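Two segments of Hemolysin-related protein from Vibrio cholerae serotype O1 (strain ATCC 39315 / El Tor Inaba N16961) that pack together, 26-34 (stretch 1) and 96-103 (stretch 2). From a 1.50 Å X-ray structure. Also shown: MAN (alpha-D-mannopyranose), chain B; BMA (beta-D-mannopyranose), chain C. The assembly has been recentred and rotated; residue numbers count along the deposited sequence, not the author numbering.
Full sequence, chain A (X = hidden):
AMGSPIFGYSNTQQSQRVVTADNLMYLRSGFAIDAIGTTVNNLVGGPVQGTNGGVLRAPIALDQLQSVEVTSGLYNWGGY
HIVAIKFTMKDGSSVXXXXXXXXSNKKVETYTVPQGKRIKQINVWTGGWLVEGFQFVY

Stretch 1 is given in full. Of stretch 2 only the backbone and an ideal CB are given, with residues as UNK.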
# COMPACT_ATOMS: atom_id res chain seq x y z
N TYR A 26 4.08 1.32 7.07
CA TYR A 26 3.24 0.44 7.87
C TYR A 26 1.94 0.16 7.13
O TYR A 26 1.37 1.05 6.49
CB TYR A 26 2.93 1.04 9.24
CG TYR A 26 4.06 0.95 10.24
CD1 TYR A 26 5.02 1.95 10.34
CD2 TYR A 26 4.16 -0.14 11.10
CE1 TYR A 26 6.05 1.87 11.26
CE2 TYR A 26 5.19 -0.23 12.02
CZ TYR A 26 6.13 0.77 12.09
OH TYR A 26 7.16 0.69 13.02
N LEU A 27 1.46 -1.08 7.23
CA LEU A 27 0.23 -1.49 6.58
C LEU A 27 -0.59 -2.37 7.51
O LEU A 27 -0.04 -3.19 8.25
CB LEU A 27 0.51 -2.28 5.29
CG LEU A 27 1.30 -1.57 4.19
CD1 LEU A 27 2.80 -1.83 4.34
CD2 LEU A 27 0.79 -2.01 2.83
N ARG A 28 -1.91 -2.17 7.47
CA ARG A 28 -2.87 -3.16 7.94
C ARG A 28 -3.45 -3.86 6.73
O ARG A 28 -3.80 -3.21 5.74
CB ARG A 28 -3.98 -2.51 8.77
CG ARG A 28 -3.60 -2.26 10.22
CD ARG A 28 -4.82 -1.90 11.08
NE ARG A 28 -5.16 -0.47 11.03
CZ ARG A 28 -6.15 0.06 10.31
NH1 ARG A 28 -6.94 -0.69 9.55
NH2 ARG A 28 -6.35 1.37 10.35
N SER A 29 -3.53 -5.19 6.79
CA SER A 29 -4.00 -5.95 5.65
C SER A 29 -4.69 -7.22 6.12
O SER A 29 -4.45 -7.72 7.23
CB SER A 29 -2.84 -6.30 4.69
OG SER A 29 -1.92 -7.20 5.29
N GLY A 30 -5.57 -7.73 5.26
CA GLY A 30 -6.22 -9.01 5.42
C GLY A 30 -6.36 -9.67 4.05
O GLY A 30 -5.34 -10.04 3.45
N PHE A 31 -7.59 -9.81 3.56
CA PHE A 31 -7.81 -10.19 2.17
C PHE A 31 -7.57 -9.04 1.21
O PHE A 31 -7.57 -9.25 -0.01
CB PHE A 31 -9.25 -10.70 1.96
CG PHE A 31 -9.55 -12.01 2.64
CD1 PHE A 31 -8.62 -12.65 3.44
CD2 PHE A 31 -10.79 -12.61 2.47
CE1 PHE A 31 -8.92 -13.85 4.06
CE2 PHE A 31 -11.10 -13.81 3.08
CZ PHE A 31 -10.15 -14.43 3.88
N ALA A 32 -7.37 -7.83 1.72
CA ALA A 32 -7.08 -6.65 0.92
C ALA A 32 -6.12 -5.78 1.72
O ALA A 32 -5.62 -6.18 2.77
CB ALA A 32 -8.37 -5.91 0.55
N ILE A 33 -5.85 -4.58 1.21
CA ILE A 33 -5.03 -3.60 1.92
C ILE A 33 -5.97 -2.64 2.64
O ILE A 33 -6.72 -1.88 2.00
CB ILE A 33 -4.08 -2.86 0.96
CG1 ILE A 33 -3.13 -3.84 0.26
CG2 ILE A 33 -3.31 -1.78 1.72
CD1 ILE A 33 -2.29 -4.72 1.19
N ASP A 34 -5.95 -2.67 3.97
CA ASP A 34 -6.88 -1.89 4.78
C ASP A 34 -6.38 -0.47 5.04
O ASP A 34 -7.18 0.47 5.04
CB ASP A 34 -7.13 -2.58 6.12
CG ASP A 34 -7.83 -3.92 5.96
OD1 ASP A 34 -7.14 -4.92 5.70
OD2 ASP A 34 -9.08 -3.96 6.10
N UNK A 96 4.49 -10.62 0.59
CA UNK A 96 3.20 -10.34 -0.02
C UNK A 96 2.20 -10.03 1.08
O UNK A 96 1.91 -10.89 1.91
CB UNK A 96 2.73 -11.51 -0.88
N UNK A 97 1.67 -8.81 1.08
CA UNK A 97 0.58 -8.45 1.98
C UNK A 97 -0.72 -8.39 1.19
O UNK A 97 -0.73 -8.06 0.00
CB UNK A 97 0.86 -7.11 2.67
N UNK A 98 -1.82 -8.70 1.87
CA UNK A 98 -3.09 -8.81 1.20
C UNK A 98 -3.23 -10.14 0.47
O UNK A 98 -2.55 -11.13 0.79
CB UNK A 98 -3.27 -7.65 0.22
N UNK A 99 -4.12 -10.16 -0.52
CA UNK A 99 -4.44 -11.38 -1.25
C UNK A 99 -4.87 -11.03 -2.66
O UNK A 99 -5.48 -9.98 -2.89
CB UNK A 99 -5.53 -12.18 -0.54
N UNK A 100 -4.60 -11.93 -3.60
CA UNK A 100 -5.09 -11.79 -4.96
C UNK A 100 -6.35 -12.60 -5.23
O UNK A 100 -6.84 -12.61 -6.36
CB UNK A 100 -4.00 -12.20 -5.95
N UNK A 101 -6.89 -13.28 -4.22
CA UNK A 101 -7.89 -14.32 -4.44
C UNK A 101 -9.32 -13.87 -4.17
O UNK A 101 -10.25 -14.65 -4.42
CB UNK A 101 -7.57 -15.53 -3.56
N UNK A 102 -9.54 -12.64 -3.70
CA UNK A 102 -10.88 -12.18 -3.35
C UNK A 102 -11.27 -10.96 -4.16
O UNK A 102 -11.98 -10.07 -3.67
CB UNK A 102 -10.96 -11.86 -1.86
N UNK A 103 -10.85 -10.91 -5.42
CA UNK A 103 -11.21 -9.82 -6.30
C UNK A 103 -11.27 -10.32 -7.74
O UNK A 103 -10.51 -11.22 -8.13
CB UNK A 103 -10.22 -8.66 -6.16
C1 MAN B . -10.56 -9.83 6.02
C2 MAN B . -10.25 -9.41 7.45
C3 MAN B . -10.70 -7.98 7.66
C4 MAN B . -10.14 -7.04 6.56
C5 MAN B . -10.43 -7.62 5.14
C6 MAN B . -9.75 -6.84 4.01
O2 MAN B . -8.85 -9.43 7.70
O3 MAN B . -10.34 -7.51 8.95
O4 MAN B . -10.74 -5.77 6.66
O5 MAN B . -9.96 -8.98 5.08
O6 MAN B . -8.35 -6.80 4.25
C1 BMA C . -15.78 -11.48 5.05
C2 BMA C . -16.50 -10.23 5.54
C3 BMA C . -15.89 -8.99 4.84
C4 BMA C . -14.36 -8.98 4.86
C5 BMA C . -13.80 -10.35 4.44
C6 BMA C . -12.31 -10.46 4.63
O1 BMA C . -16.25 -12.58 5.79
O2 BMA C . -16.33 -10.07 6.94
O3 BMA C . -16.33 -7.78 5.44
O4 BMA C . -13.88 -7.94 3.99
O5 BMA C . -14.40 -11.38 5.25
O6 BMA C . -11.98 -9.88 5.88

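Position 96 lies within a strand that begins earlier in the chain and runs on to position 98, and nothing of stretch 1 lies within 5.5 Å of its ideal CB, so many side chains would fit. The residue is Leu 96, which makes no contact with stretch 1.

At position 97 the CA-to-CB bond points toward stretch 1. The ideal CB lies 3.8 Å from Ser 29 OG, 4.2 Å from Ile 33 CD1 and 5.1 Å from Leu 27 CD2, so the surroundings are mostly aliphatic, with one hydroxyl beside them. An apolar side chain of medium size, such as valine, isoleucine, leucine or methionine, would suit. Leu 97 occupies the site, with chi1 m and chi2 t; its CD1 reaches Leu 27 CD1 at 3.9 Å.

Position 98 is more restrictive. Its phi/psi of 79/-158 would jam a CB against the preceding carbonyl oxygen, and an ideal CB would also sit a tight 3.2 Å from Ile 33 CD1. Both point to glycine, and Gly 98 is found. Its CA makes a CA-H...O contact with Gly 30 O at 3.4 Å. The segments share no direct hydrogen bond, but water 1 bridges them: its O accepts from Gly 98 N (3.0 Å), donates to Gly 30 O (2.9 Å) and hydrogen bonds to Ser 29 OG (2.7 Å).

At position 99 CB points toward stretch 1, 3.6 Å from Phe 31 O, in front of a backbone rather than a pocket. A small residue, such as alanine, serine or threonine, would be reasonable. The residue is Ser 99, whose OG turns back to its own segment and accepts a hydrogen bond from the backbone N of residue 101 (3.0 Å from that N to Ser 99 OG).

Positions 100 and 101 offer no neighbour from stretch 1 within 5.5 Å of CB and leave the choice wide; they hold Thr 100 and His 101.

At position 102 CB points toward stretch 1, 4.3 Å from Phe 31 CB, with the Phe 31 ring alongside and mannose over its far face. A flat side chain could cover the free face, so phenylalanine, tyrosine, tryptophan or histidine would be plausible. Tyr 102 forms an offset stack with Phe 31 (centroids 3.8 Å apart, planes at 13°), leaving that ring between tyrosine and sugar. Water 2 adds a backbone bridge, its O donating to Phe 31 O (2.9 Å) and accepting from Tyr 102 N (2.9 Å).

At position 103 CA-to-CB points sideways and no atom of stretch 1 lies within 5.5 Å of the ideal CB, so many side chains would fit; the residue is Ala 103.

Stretch 2 (96-103) LLGSTHYA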
# COMPACT_ATOMS: atom_id res chain seq x y z
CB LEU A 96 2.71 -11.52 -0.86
CG LEU A 96 1.34 -11.34 -1.52
CD1 LEU A 96 1.44 -10.37 -2.67
CD2 LEU A 96 0.78 -12.67 -1.99
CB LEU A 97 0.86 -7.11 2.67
CG LEU A 97 2.18 -7.05 3.45
CD1 LEU A 97 2.30 -5.71 4.16
CD2 LEU A 97 2.30 -8.20 4.44
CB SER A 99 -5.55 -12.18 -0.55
OG SER A 99 -5.95 -13.28 -1.35
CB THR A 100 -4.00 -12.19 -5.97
OG1 THR A 100 -3.70 -13.59 -5.82
CG2 THR A 100 -2.74 -11.37 -5.77
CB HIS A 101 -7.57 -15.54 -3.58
CG HIS A 101 -6.28 -16.21 -3.95
ND1 HIS A 101 -6.20 -17.21 -4.89
CD2 HIS A 101 -5.02 -16.00 -3.50
CE1 HIS A 101 -4.95 -17.60 -5.01
NE2 HIS A 101 -4.21 -16.89 -4.18
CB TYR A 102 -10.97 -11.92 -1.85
CG TYR A 102 -10.68 -13.16 -1.05
CD1 TYR A 102 -9.38 -13.48 -0.68
CD2 TYR A 102 -11.69 -14.03 -0.69
CE1 TYR A 102 -9.10 -14.61 0.04
CE2 TYR A 102 -11.43 -15.18 0.04
CZ TYR A 102 -10.13 -15.47 0.40
OH TYR A 102 -9.86 -16.61 1.12
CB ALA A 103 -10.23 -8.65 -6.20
O HOH W 1 -2.70 -9.68 4.55
O HOH W 2 -8.19 -10.28 -2.66
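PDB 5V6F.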